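Local coordinates for beta-galacturonidase (Eisenbergiella tayi, PDB 6NCX), which hydrolyses beta-galacturonides as a glycoside hydrolase of family 2 and binds galacturonate in its active site, at the interface of chains A and B. Sequence-based numbering; all coordinates share one arbitrary frame. Chains: chain A/B, Beta-galacturonidase.

The interface of chains A and B. Residues chain A 295, 298-299, 302; chain B 35, 45-48.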
ATOM      1  N   HIS A 295      -3.872 -16.571 -17.883  1.00 17.16           N
ATOM      2  CA  HIS A 295      -4.128 -16.175 -16.509  1.00 22.34           C
ATOM      3  C   HIS A 295      -5.293 -15.186 -16.456  1.00 21.62           C
ATOM      4  O   HIS A 295      -6.220 -15.346 -15.654  1.00 17.89           O
ATOM      5  CB  HIS A 295      -2.854 -15.603 -15.878  1.00 17.16           C
ATOM      6  CG  HIS A 295      -2.977 -15.362 -14.406  1.00 22.55           C
ATOM      7  ND1 HIS A 295      -3.270 -14.125 -13.875  1.00 20.04           N
ATOM      8  CD2 HIS A 295      -2.900 -16.212 -13.356  1.00 24.46           C
ATOM      9  CE1 HIS A 295      -3.346 -14.219 -12.565  1.00 17.17           C
ATOM     10  NE2 HIS A 295      -3.143 -15.477 -12.225  1.00 20.38           N
ATOM     11  N   MET A 298      -8.482 -17.202 -17.115  1.00 19.15           N
ATOM     12  CA  MET A 298      -8.930 -18.001 -15.971  1.00 20.99           C
ATOM     13  C   MET A 298      -9.572 -17.125 -14.894  1.00 20.95           C
ATOM     14  O   MET A 298     -10.573 -17.516 -14.294  1.00 23.10           O
ATOM     15  CB  MET A 298      -7.767 -18.816 -15.394  1.00 18.78           C
ATOM     16  CG  MET A 298      -7.278 -19.910 -16.344  1.00 25.65           C
ATOM     17  SD  MET A 298      -6.107 -21.080 -15.625  1.00 25.83           S
ATOM     18  CE  MET A 298      -7.231 -22.266 -14.898  1.00 29.25           C
ATOM     19  N   LEU A 299      -9.021 -15.937 -14.642  1.00 18.18           N
ATOM     20  CA  LEU A 299      -9.691 -14.988 -13.762  1.00 17.91           C
ATOM     21  C   LEU A 299     -11.066 -14.620 -14.306  1.00 17.74           C
ATOM     22  O   LEU A 299     -12.047 -14.531 -13.551  1.00 17.41           O
ATOM     23  CB  LEU A 299      -8.825 -13.729 -13.600  1.00 18.03           C
ATOM     24  CG  LEU A 299      -7.489 -13.879 -12.862  1.00 22.48           C
ATOM     25  CD1 LEU A 299      -6.717 -12.554 -12.813  1.00 22.15           C
ATOM     26  CD2 LEU A 299      -7.718 -14.436 -11.465  1.00 13.67           C
ATOM     27  N   ASP A 302     -13.385 -17.312 -13.842  1.00 23.42           N
ATOM     28  CA  ASP A 302     -13.734 -17.352 -12.423  1.00 19.74           C
ATOM     29  C   ASP A 302     -14.759 -16.288 -12.043  1.00 20.27           C
ATOM     30  O   ASP A 302     -15.534 -16.484 -11.103  1.00 17.87           O
ATOM     31  CB  ASP A 302     -12.500 -17.170 -11.556  1.00 24.43           C
ATOM     32  CG  ASP A 302     -12.826 -17.271 -10.081  1.00 20.08           C
ATOM     33  OD1 ASP A 302     -13.141 -18.388  -9.619  1.00 25.79           O
ATOM     34  OD2 ASP A 302     -12.778 -16.248  -9.390  1.00 15.51           O
TER
ATOM     35  N   ILE B  35     -11.540 -28.890 -15.592  1.00 28.57           N
ATOM     36  CA  ILE B  35     -11.360 -27.606 -16.263  1.00 30.25           C
ATOM     37  C   ILE B  35     -10.265 -27.734 -17.324  1.00 24.66           C
ATOM     38  O   ILE B  35      -9.465 -28.672 -17.326  1.00 20.85           O
ATOM     39  CB  ILE B  35     -11.010 -26.462 -15.287  1.00 24.78           C
ATOM     40  CG1 ILE B  35      -9.665 -26.747 -14.606  1.00 26.35           C
ATOM     41  CG2 ILE B  35     -12.102 -26.260 -14.291  1.00 23.92           C
ATOM     42  CD1 ILE B  35      -8.842 -25.512 -14.251  1.00 26.22           C
ATOM     43  N   ASN B  45      -1.866 -21.229  -9.269  1.00 23.51           N
ATOM     44  CA  ASN B  45      -2.217 -20.054 -10.054  1.00 18.03           C
ATOM     45  C   ASN B  45      -3.574 -20.171 -10.738  1.00 24.20           C
ATOM     46  O   ASN B  45      -4.005 -19.210 -11.380  1.00 19.94           O
ATOM     47  CB  ASN B  45      -1.151 -19.779 -11.118  1.00 14.70           C
ATOM     48  CG  ASN B  45       0.262 -19.726 -10.547  1.00 21.35           C
ATOM     49  OD1 ASN B  45       1.182 -20.335 -11.084  1.00 22.72           O
ATOM     50  ND2 ASN B  45       0.441 -18.987  -9.469  1.00 23.90           N
ATOM     51  N   TYR B  46      -4.248 -21.359 -10.658  1.00 22.25           N
ATOM     52  CA  TYR B  46      -5.610 -21.509 -11.160  1.00 18.12           C
ATOM     53  C   TYR B  46      -6.571 -21.154 -10.039  1.00 22.85           C
ATOM     54  O   TYR B  46      -6.415 -21.670  -8.925  1.00 22.00           O
ATOM     55  CB  TYR B  46      -5.912 -22.935 -11.619  1.00 18.62           C
ATOM     56  CG  TYR B  46      -4.870 -23.671 -12.447  1.00 19.71           C
ATOM     57  CD1 TYR B  46      -4.903 -25.066 -12.529  1.00 21.15           C
ATOM     58  CD2 TYR B  46      -3.885 -23.000 -13.166  1.00 17.12           C
ATOM     59  CE1 TYR B  46      -3.979 -25.773 -13.282  1.00 16.14           C
ATOM     60  CE2 TYR B  46      -2.947 -23.703 -13.923  1.00 16.82           C
ATOM     61  CZ  TYR B  46      -3.009 -25.081 -13.967  1.00 17.84           C
ATOM     62  OH  TYR B  46      -2.104 -25.775 -14.693  1.00 19.37           O
ATOM     63  N   PRO B  47      -7.568 -20.288 -10.291  1.00 27.08           N
ATOM     64  CA  PRO B  47      -8.443 -19.807  -9.199  1.00 19.00           C
ATOM     65  C   PRO B  47      -8.987 -20.870  -8.245  1.00 23.19           C
ATOM     66  O   PRO B  47      -9.057 -20.599  -7.041  1.00 19.90           O
ATOM     67  CB  PRO B  47      -9.567 -19.117  -9.975  1.00 23.45           C
ATOM     68  CG  PRO B  47      -8.841 -18.527 -11.148  1.00 22.63           C
ATOM     69  CD  PRO B  47      -7.861 -19.605 -11.565  1.00 16.16           C
ATOM     70  N   ASP B  48      -9.354 -22.069  -8.724  1.00 23.46           N
ATOM     71  CA  ASP B  48      -9.981 -23.059  -7.844  1.00 23.01           C
ATOM     72  C   ASP B  48      -8.992 -23.837  -6.988  1.00 21.67           C
ATOM     73  O   ASP B  48      -9.411 -24.433  -5.992  1.00 22.69           O
ATOM     74  CB  ASP B  48     -10.803 -24.076  -8.647  1.00 19.72           C
ATOM     75  CG  ASP B  48     -12.111 -23.507  -9.166  1.00 33.54           C
ATOM     76  OD1 ASP B  48     -12.588 -22.473  -8.627  1.00 34.07           O
ATOM     77  OD2 ASP B  48     -12.670 -24.115 -10.106  1.00 34.10           O
TER
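Helix 290-302 of chain A lies against the segment of chain B that runs from 3-10 helix 43-45 into 3-10 helix 47-49, and the patch is held by packing, with no hydrogen bond or salt bridge across it. B:Pro47, with 73 Å² hidden, presents the edge of its ring to the helix, between A:Met298 and A:Asp302, one turn apart. Its CD meets A:Met298 CB at 3.9 Å, and its CG lies 3.7 Å from the backbone carbonyl A:Met298 O. A rigid, compact ring suits this place, since little conformational freedom is lost on burial. A:Met298 buries 64 Å². With chi2 extended, its thioether lies over one face of the B:Tyr46 ring, SD 3.8 Å from CD2. The bend at chi3 (86°) turns CE between B:Tyr46 CB (3.6 Å) and B:Ile35 CD1 (3.7 Å); a flexible, unbranched side chain fits such an uneven surface. A:Asp302 ends the helix, CG anti to the backbone N (chi1 -177°). Its short stem runs antiparallel alongside B:Pro47, CG 3.7 Å from the proline CB. The helix C-terminus and B:Asp48 OD1, 4.2 Å from A:Asp302 OD1, may raise the carboxylate's pKa. One turn before A:Met298, A:His295 CD2 makes a van der Waals approach to the carbonyl B:Asn45 O. Repeated by two-fold symmetry, this patch contributes to the A-B contact of the deposited tetramer, which may reflect the biological assembly.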